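Local coordinates for outer surface protein (Borrelia burgdorferi, PDB 5IZT) that is of unknown function but is an outer surface protein of the Lyme disease spirochaete, probably related to the complement-regulator-acquiring protein CRASP-1, at residues D215-L220 and S281-L286; Q260-Q265 and Q349-I354; M270-N275 and K367-Y372. All coordinates share one frame; numbering follows the deposited sequence.

Interaction 1 (D215-L220 and S281-L286)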
# COMPACT_ATOMS: atom_id res chain seq x y z
N ASP A 215 -2.44 -20.77 -0.28
CA ASP A 215 -3.30 -21.58 0.57
C ASP A 215 -3.56 -20.95 1.92
O ASP A 215 -3.95 -21.65 2.86
CB ASP A 215 -2.71 -22.99 0.75
CG ASP A 215 -2.59 -23.75 -0.55
OD1 ASP A 215 -3.39 -23.49 -1.47
OD2 ASP A 215 -1.73 -24.65 -0.63
N SER A 216 -3.33 -19.63 2.06
CA SER A 216 -3.68 -18.95 3.30
C SER A 216 -4.28 -17.58 3.01
O SER A 216 -5.47 -17.50 2.70
CB SER A 216 -2.48 -18.86 4.26
OG SER A 216 -1.44 -18.01 3.83
N ALA A 217 -3.50 -16.49 3.10
CA ALA A 217 -4.08 -15.15 3.06
C ALA A 217 -4.84 -14.88 1.76
O ALA A 217 -5.91 -14.28 1.77
CB ALA A 217 -3.00 -14.10 3.28
N PHE A 218 -4.26 -15.25 0.62
CA PHE A 218 -4.93 -14.96 -0.64
C PHE A 218 -6.13 -15.87 -0.86
O PHE A 218 -7.04 -15.52 -1.61
CB PHE A 218 -3.95 -15.09 -1.80
CG PHE A 218 -2.84 -14.07 -1.78
CD1 PHE A 218 -3.08 -12.79 -1.30
CD2 PHE A 218 -1.56 -14.39 -2.24
CE1 PHE A 218 -2.05 -11.82 -1.29
CE2 PHE A 218 -0.54 -13.44 -2.24
CZ PHE A 218 -0.79 -12.15 -1.77
N GLU A 219 -6.15 -17.04 -0.24
CA GLU A 219 -7.33 -17.90 -0.37
C GLU A 219 -8.55 -17.28 0.30
O GLU A 219 -9.69 -17.57 -0.10
CB GLU A 219 -7.05 -19.28 0.21
CG GLU A 219 -8.08 -20.33 -0.19
CD GLU A 219 -7.60 -21.74 0.09
OE1 GLU A 219 -6.88 -21.93 1.09
OE2 GLU A 219 -7.93 -22.66 -0.70
N LEU A 220 -8.34 -16.43 1.31
CA LEU A 220 -9.42 -15.91 2.13
C LEU A 220 -10.11 -14.70 1.53
O LEU A 220 -11.06 -14.18 2.14
CB LEU A 220 -8.88 -15.55 3.53
CG LEU A 220 -8.44 -16.78 4.33
CD1 LEU A 220 -7.73 -16.29 5.59
CD2 LEU A 220 -9.68 -17.59 4.67
N SER A 281 -10.37 -14.29 10.22
CA SER A 281 -10.84 -12.91 10.09
C SER A 281 -9.70 -11.92 10.30
O SER A 281 -9.65 -10.86 9.65
CB SER A 281 -11.98 -12.63 11.07
OG SER A 281 -13.07 -13.51 10.84
N LEU A 282 -8.77 -12.24 11.21
CA LEU A 282 -7.61 -11.38 11.41
C LEU A 282 -6.75 -11.32 10.15
O LEU A 282 -6.30 -10.25 9.74
CB LEU A 282 -6.77 -11.88 12.59
CG LEU A 282 -5.37 -11.28 12.72
CD1 LEU A 282 -5.42 -9.78 12.99
CD2 LEU A 282 -4.53 -12.00 13.80
N ILE A 283 -6.50 -12.47 9.54
CA ILE A 283 -5.71 -12.52 8.31
C ILE A 283 -6.36 -11.67 7.23
O ILE A 283 -5.68 -10.91 6.52
CB ILE A 283 -5.54 -13.98 7.84
CG1 ILE A 283 -4.75 -14.80 8.85
CG2 ILE A 283 -4.82 -14.04 6.49
CD1 ILE A 283 -4.73 -16.33 8.50
N ARG A 284 -7.69 -11.77 7.08
CA ARG A 284 -8.41 -10.93 6.13
C ARG A 284 -8.18 -9.45 6.41
O ARG A 284 -7.84 -8.68 5.50
CB ARG A 284 -9.91 -11.24 6.15
CG ARG A 284 -10.30 -12.57 5.51
CD ARG A 284 -11.82 -12.78 5.45
NE ARG A 284 -12.13 -14.05 4.79
CZ ARG A 284 -12.65 -15.11 5.41
NH1 ARG A 284 -12.93 -15.05 6.71
NH2 ARG A 284 -12.89 -16.22 4.73
N GLU A 285 -8.39 -9.02 7.66
CA GLU A 285 -8.20 -7.61 8.00
C GLU A 285 -6.77 -7.15 7.72
O GLU A 285 -6.56 -6.03 7.25
CB GLU A 285 -8.55 -7.33 9.47
CG GLU A 285 -10.02 -7.56 9.87
CD GLU A 285 -10.32 -7.02 11.28
OE1 GLU A 285 -10.03 -7.71 12.28
OE2 GLU A 285 -10.83 -5.88 11.39
N LEU A 286 -5.77 -7.98 8.04
CA LEU A 286 -4.38 -7.59 7.79
C LEU A 286 -4.13 -7.38 6.30
O LEU A 286 -3.57 -6.36 5.89
CB LEU A 286 -3.39 -8.63 8.33
CG LEU A 286 -3.35 -8.76 9.86
CD1 LEU A 286 -2.57 -10.02 10.23
CD2 LEU A 286 -2.71 -7.52 10.48
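The guanidinium of R284 meets L220 in two ways. Over one face lies the L220 methyl CD2, 3.5 Å from R284 NH2. At the edge, almost in the guanidinium plane, sits the carbonyl oxygen of L220, which takes a hydrogen bond from R284 NE at 2.9 Å. The N-H points nearly straight at the acceptor (163°) and uses a lone pair in the carbonyl plane. R284 is extended from CG to NE, which carries NE out to the loop; its CG passes L220 CB at 3.8 Å on the way.

Beside this polar grip is a small apolar patch. I283 has CG2 anti to its backbone N (chi1, measured to CG1, is -64°), and this methyl reaches the loop. It touches A217 at CB (3.7 Å) and L220 at CD1 (3.8 Å). Around the patch, Y274 and L273 of helix 260-274 also pack against I283, and M287 against A217.

The chemistry is therefore divided: methyls of the buried A217 and I283, with L220 CD1, make the apolar part, while an arginine bond to a backbone carbonyl ties the loop at L220 to helix 280-316 of this all-helical domain. The positive charge of R284 would probably strengthen that bond and polarise the carbonyl.

Interaction 2 (Q260-Q265 and Q349-I354)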
# COMPACT_ATOMS: atom_id res chain seq x y z
N GLN A 260 11.68 -9.97 -1.86
CA GLN A 260 11.31 -11.39 -1.75
C GLN A 260 11.43 -11.88 -0.31
O GLN A 260 10.56 -12.61 0.18
CB GLN A 260 12.21 -12.22 -2.67
CG GLN A 260 12.01 -13.73 -2.52
CD GLN A 260 13.20 -14.56 -3.05
OE1 GLN A 260 14.36 -14.26 -2.78
NE2 GLN A 260 12.89 -15.61 -3.80
N TYR A 261 12.51 -11.50 0.37
CA TYR A 261 12.69 -11.94 1.76
C TYR A 261 11.52 -11.54 2.64
O TYR A 261 10.95 -12.37 3.35
CB TYR A 261 13.97 -11.35 2.33
CG TYR A 261 14.22 -11.79 3.75
CD1 TYR A 261 14.62 -13.09 4.05
CD2 TYR A 261 13.96 -10.92 4.81
CE1 TYR A 261 14.85 -13.48 5.36
CE2 TYR A 261 14.16 -11.31 6.13
CZ TYR A 261 14.60 -12.59 6.40
OH TYR A 261 14.79 -12.98 7.70
N LYS A 262 11.17 -10.24 2.64
CA LYS A 262 10.10 -9.77 3.51
C LYS A 262 8.76 -10.38 3.14
O LYS A 262 7.96 -10.72 4.02
CB LYS A 262 9.99 -8.24 3.46
CG LYS A 262 11.26 -7.49 3.83
CD LYS A 262 11.00 -5.99 4.02
CE LYS A 262 10.12 -5.40 2.92
NZ LYS A 262 10.17 -3.89 2.92
N ILE A 263 8.48 -10.52 1.84
CA ILE A 263 7.21 -11.12 1.42
C ILE A 263 7.13 -12.58 1.86
O ILE A 263 6.08 -13.04 2.33
CB ILE A 263 7.03 -10.95 -0.10
CG1 ILE A 263 6.96 -9.46 -0.47
CG2 ILE A 263 5.76 -11.68 -0.60
CD1 ILE A 263 7.15 -9.24 -1.98
N GLU A 264 8.24 -13.32 1.72
CA GLU A 264 8.23 -14.71 2.17
C GLU A 264 8.04 -14.80 3.68
O GLU A 264 7.32 -15.68 4.16
CB GLU A 264 9.52 -15.42 1.76
CG GLU A 264 9.59 -16.89 2.16
CD GLU A 264 8.69 -17.81 1.32
OE1 GLU A 264 8.32 -18.90 1.81
OE2 GLU A 264 8.38 -17.44 0.18
N GLN A 265 8.68 -13.90 4.44
CA GLN A 265 8.52 -13.92 5.89
C GLN A 265 7.08 -13.64 6.29
O GLN A 265 6.50 -14.33 7.14
CB GLN A 265 9.46 -12.89 6.53
CG GLN A 265 10.93 -13.28 6.47
CD GLN A 265 11.19 -14.60 7.17
OE1 GLN A 265 10.64 -14.88 8.23
NE2 GLN A 265 12.03 -15.43 6.56
N GLN A 349 5.08 -1.15 10.33
CA GLN A 349 4.39 -2.14 11.16
C GLN A 349 4.65 -3.56 10.66
O GLN A 349 4.88 -4.47 11.46
CB GLN A 349 2.89 -1.86 11.18
CG GLN A 349 2.54 -0.45 11.72
CD GLN A 349 2.86 -0.31 13.20
OE1 GLN A 349 2.65 -1.24 13.98
NE2 GLN A 349 3.33 0.87 13.60
N ALA A 350 4.60 -3.78 9.34
CA ALA A 350 4.90 -5.10 8.80
C ALA A 350 6.32 -5.53 9.13
O ALA A 350 6.56 -6.70 9.46
CB ALA A 350 4.65 -5.15 7.29
N ASP A 351 7.28 -4.60 9.05
CA ASP A 351 8.67 -4.90 9.40
C ASP A 351 8.79 -5.35 10.85
O ASP A 351 9.51 -6.31 11.15
CB ASP A 351 9.54 -3.67 9.18
CG ASP A 351 9.92 -3.47 7.74
OD1 ASP A 351 9.74 -4.41 6.93
OD2 ASP A 351 10.38 -2.36 7.40
N GLY A 352 8.12 -4.65 11.76
CA GLY A 352 8.20 -5.05 13.16
C GLY A 352 7.53 -6.38 13.40
O GLY A 352 8.04 -7.22 14.15
N LEU A 353 6.40 -6.62 12.71
CA LEU A 353 5.71 -7.90 12.85
C LEU A 353 6.58 -9.05 12.36
O LEU A 353 6.68 -10.10 13.02
CB LEU A 353 4.38 -7.83 12.09
CG LEU A 353 3.36 -8.98 12.03
CD1 LEU A 353 1.98 -8.42 11.80
CD2 LEU A 353 3.66 -9.97 10.95
N ILE A 354 7.24 -8.86 11.22
CA ILE A 354 8.17 -9.87 10.70
C ILE A 354 9.31 -10.09 11.69
O ILE A 354 9.62 -11.23 12.05
CB ILE A 354 8.71 -9.44 9.32
CG1 ILE A 354 7.60 -9.58 8.27
CG2 ILE A 354 9.98 -10.22 8.96
CD1 ILE A 354 7.90 -8.82 6.99
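K262 is the first residue of 260-265 to reach I354 and D351. Its backbone oxygen lies 3.5 Å from I354 CD1, and its CB is 4.1 Å from the same methyl, so the tip of the isoleucine rests on the root of the lysine. Further out, the lysine chain crosses D351 obliquely in the conformer given, one of two, so the details of this approach are doubtful. A bend at chi3 (-44°) turns the end of the chain, and it is CD that comes closest to the carboxylate, 3.5 Å from D351 OD1. NZ stays 4.1 Å from D351 OD1, beyond a salt bridge; the opposite charges may still attract weakly.

One turn later comes Q265, whose side chain sets off toward the partner helix and crosses I354 at about a right angle. CB does most of the touching, 3.6 Å from I354 CG2, with CG a little further from that methyl. Q265 CG also lies over one face of the Y261 ring, 3.7 Å above its plane and offset toward the rim; from this carbon, the ring and the isoleucine lie in directions roughly at right angles.

I354 thus reaches K262 with CD1 and Q265 with CG2. This is helix-on-helix packing within an all-helical domain: the short segments cross at 66° with axes 10.4 Å apart. I263 points away from this interface onto F204, F211 and M256, while A350 and L353 pack on M381 and I373, so helix 322-359 touches both helix 260-274 and helix 366-395 here.

Interaction 3 (M270-N275 and K367-Y372). Unlike the reference sequence in segment 270-275: T272 (reference Ala).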
# COMPACT_ATOMS: atom_id res chain seq x y z
N MET A 270 1.40 -15.52 7.90
CA MET A 270 -0.00 -15.76 7.55
C MET A 270 -0.30 -17.25 7.54
O MET A 270 -1.35 -17.68 8.04
CB MET A 270 -0.34 -15.16 6.18
CG MET A 270 -0.19 -13.64 6.07
SD MET A 270 -1.07 -12.70 7.34
CE MET A 270 0.26 -12.36 8.50
N GLU A 271 0.61 -18.05 6.99
CA GLU A 271 0.40 -19.49 6.97
C GLU A 271 0.26 -20.04 8.38
O GLU A 271 -0.65 -20.83 8.65
CB GLU A 271 1.57 -20.19 6.26
CG GLU A 271 1.41 -21.72 6.26
CD GLU A 271 2.52 -22.42 5.50
OE1 GLU A 271 3.70 -22.26 5.89
OE2 GLU A 271 2.23 -23.07 4.49
N THR A 272 1.12 -19.59 9.30
CA THR A 272 1.01 -20.01 10.70
C THR A 272 -0.35 -19.62 11.28
O THR A 272 -1.02 -20.43 11.93
CB THR A 272 2.14 -19.40 11.53
OG1 THR A 272 3.39 -19.96 11.10
CG2 THR A 272 1.93 -19.70 13.02
N LEU A 273 -0.75 -18.36 11.07
CA LEU A 273 -2.06 -17.91 11.57
C LEU A 273 -3.20 -18.74 10.99
O LEU A 273 -4.20 -18.99 11.67
CB LEU A 273 -2.28 -16.44 11.21
CG LEU A 273 -1.42 -15.40 11.94
CD1 LEU A 273 -1.73 -14.04 11.35
CD2 LEU A 273 -1.73 -15.43 13.43
N TYR A 274 -3.08 -19.15 9.73
CA TYR A 274 -4.17 -19.83 9.05
C TYR A 274 -4.48 -21.20 9.63
O TYR A 274 -5.60 -21.71 9.44
CB TYR A 274 -3.82 -19.93 7.56
CG TYR A 274 -4.89 -20.49 6.66
CD1 TYR A 274 -5.87 -19.66 6.09
CD2 TYR A 274 -4.93 -21.85 6.38
CE1 TYR A 274 -6.84 -20.19 5.24
CE2 TYR A 274 -5.89 -22.39 5.56
CZ TYR A 274 -6.85 -21.57 4.99
OH TYR A 274 -7.79 -22.17 4.17
N ASN A 275 -3.54 -21.76 10.41
CA ASN A 275 -3.69 -23.08 11.03
C ASN A 275 -4.93 -23.18 11.91
O ASN A 275 -5.47 -24.29 12.10
CB ASN A 275 -2.46 -23.40 11.86
CG ASN A 275 -1.27 -23.76 11.02
OD1 ASN A 275 -1.42 -24.22 9.89
ND2 ASN A 275 -0.07 -23.59 11.56
N LYS A 367 -2.58 -19.39 18.08
CA LYS A 367 -3.52 -18.54 18.80
C LYS A 367 -2.82 -17.38 19.51
O LYS A 367 -3.29 -16.24 19.47
CB LYS A 367 -4.31 -19.38 19.81
N SER A 368 -1.69 -17.65 20.17
CA SER A 368 -0.96 -16.60 20.87
C SER A 368 -0.45 -15.56 19.89
O SER A 368 -0.48 -14.36 20.18
CB SER A 368 0.21 -17.19 21.66
OG SER A 368 -0.22 -18.24 22.51
N LEU A 369 0.03 -16.01 18.73
CA LEU A 369 0.48 -15.09 17.70
C LEU A 369 -0.65 -14.20 17.21
O LEU A 369 -0.45 -12.99 17.00
CB LEU A 369 1.08 -15.89 16.54
CG LEU A 369 1.64 -15.12 15.35
CD1 LEU A 369 2.82 -14.27 15.78
CD2 LEU A 369 2.03 -16.11 14.26
N ALA A 370 -1.85 -14.76 17.01
CA ALA A 370 -2.96 -13.94 16.54
C ALA A 370 -3.32 -12.86 17.55
O ALA A 370 -3.55 -11.71 17.18
CB ALA A 370 -4.19 -14.81 16.24
N GLU A 371 -3.39 -13.23 18.83
CA GLU A 371 -3.70 -12.25 19.86
C GLU A 371 -2.64 -11.16 19.92
O GLU A 371 -2.96 -9.97 20.03
CB GLU A 371 -3.81 -12.96 21.22
CG GLU A 371 -4.07 -12.04 22.41
CD GLU A 371 -5.55 -11.84 22.69
OE1 GLU A 371 -6.37 -12.00 21.76
OE2 GLU A 371 -5.90 -11.51 23.84
N TYR A 372 -1.37 -11.55 19.87
CA TYR A 372 -0.27 -10.59 19.92
C TYR A 372 -0.35 -9.59 18.77
O TYR A 372 -0.24 -8.37 18.97
CB TYR A 372 1.07 -11.33 19.88
CG TYR A 372 2.28 -10.43 19.97
CD1 TYR A 372 2.75 -10.02 21.22
CD2 TYR A 372 2.92 -9.95 18.84
CE1 TYR A 372 3.85 -9.19 21.34
CE2 TYR A 372 4.01 -9.10 18.95
CZ TYR A 372 4.47 -8.74 20.20
OH TYR A 372 5.55 -7.91 20.34
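L273 and T272 meet L369 and A370 through apolar contacts. The methyl CD2 of L273 does most of the work. It lies 3.9 Å from L369 CG and 3.8 Å from A370 CB, and it also rests on the helix backbone, 3.6 Å from A370 N. One leucine methyl is therefore seated between two consecutive residues of the other helix. L369 has CG anti to its backbone N (chi1 -179°), an arrangement that brings its branch point up to L273 and sends CD2 on to T272. There the two side chains cross at about a right angle, and T272 CG2 touches L369 CD2 at 3.8 Å.

The polar groups of this region look elsewhere for partners. T272, a position where this chain departs from the reference sequence, keeps its methyl for L369 while OG1 bonds back to S268 O within its own helix. Its backbone oxygen accepts a hydrogen bond from S366 OG, which adds a polar tie between the end of helix 260-274 and the start of helix 366-395.

Both leucines and A370 are buried, and the contact is apolar helix-helix packing of an all-helical domain. The axes of the short segments approach to 9.4 Å with an angle of 116° between their directions, a steep crossing. L282 of helix 280-316 lies against A370, A357 of helix 322-359 against L369, and I373 of helix 366-395 on L273, so four helices converge at this end of the molecule.

From the N terminus, the chain passes 215-220, 260-265 and 270-275, and then reaches the partners in the same order: 281-286, 349-354 and 367-372. Interaction 1 closes its loop while 2 and 3 are open, interaction 2 closes while 3 is open, and interaction 3 closes last; every pair crosses and none nests. Interaction 1 brings the long loop after helix 179-197 onto helix 280-316; interactions 2 and 3 join the two ends of helix 260-274 to helices 322-359 and 366-395. Interactions 1 and 3 touch, with D215 O 3.4 Å from Y274 CE2, and their centres are about 11 Å apart. Interaction 2 stands off from both, its nearest atoms about 5 Å away from each.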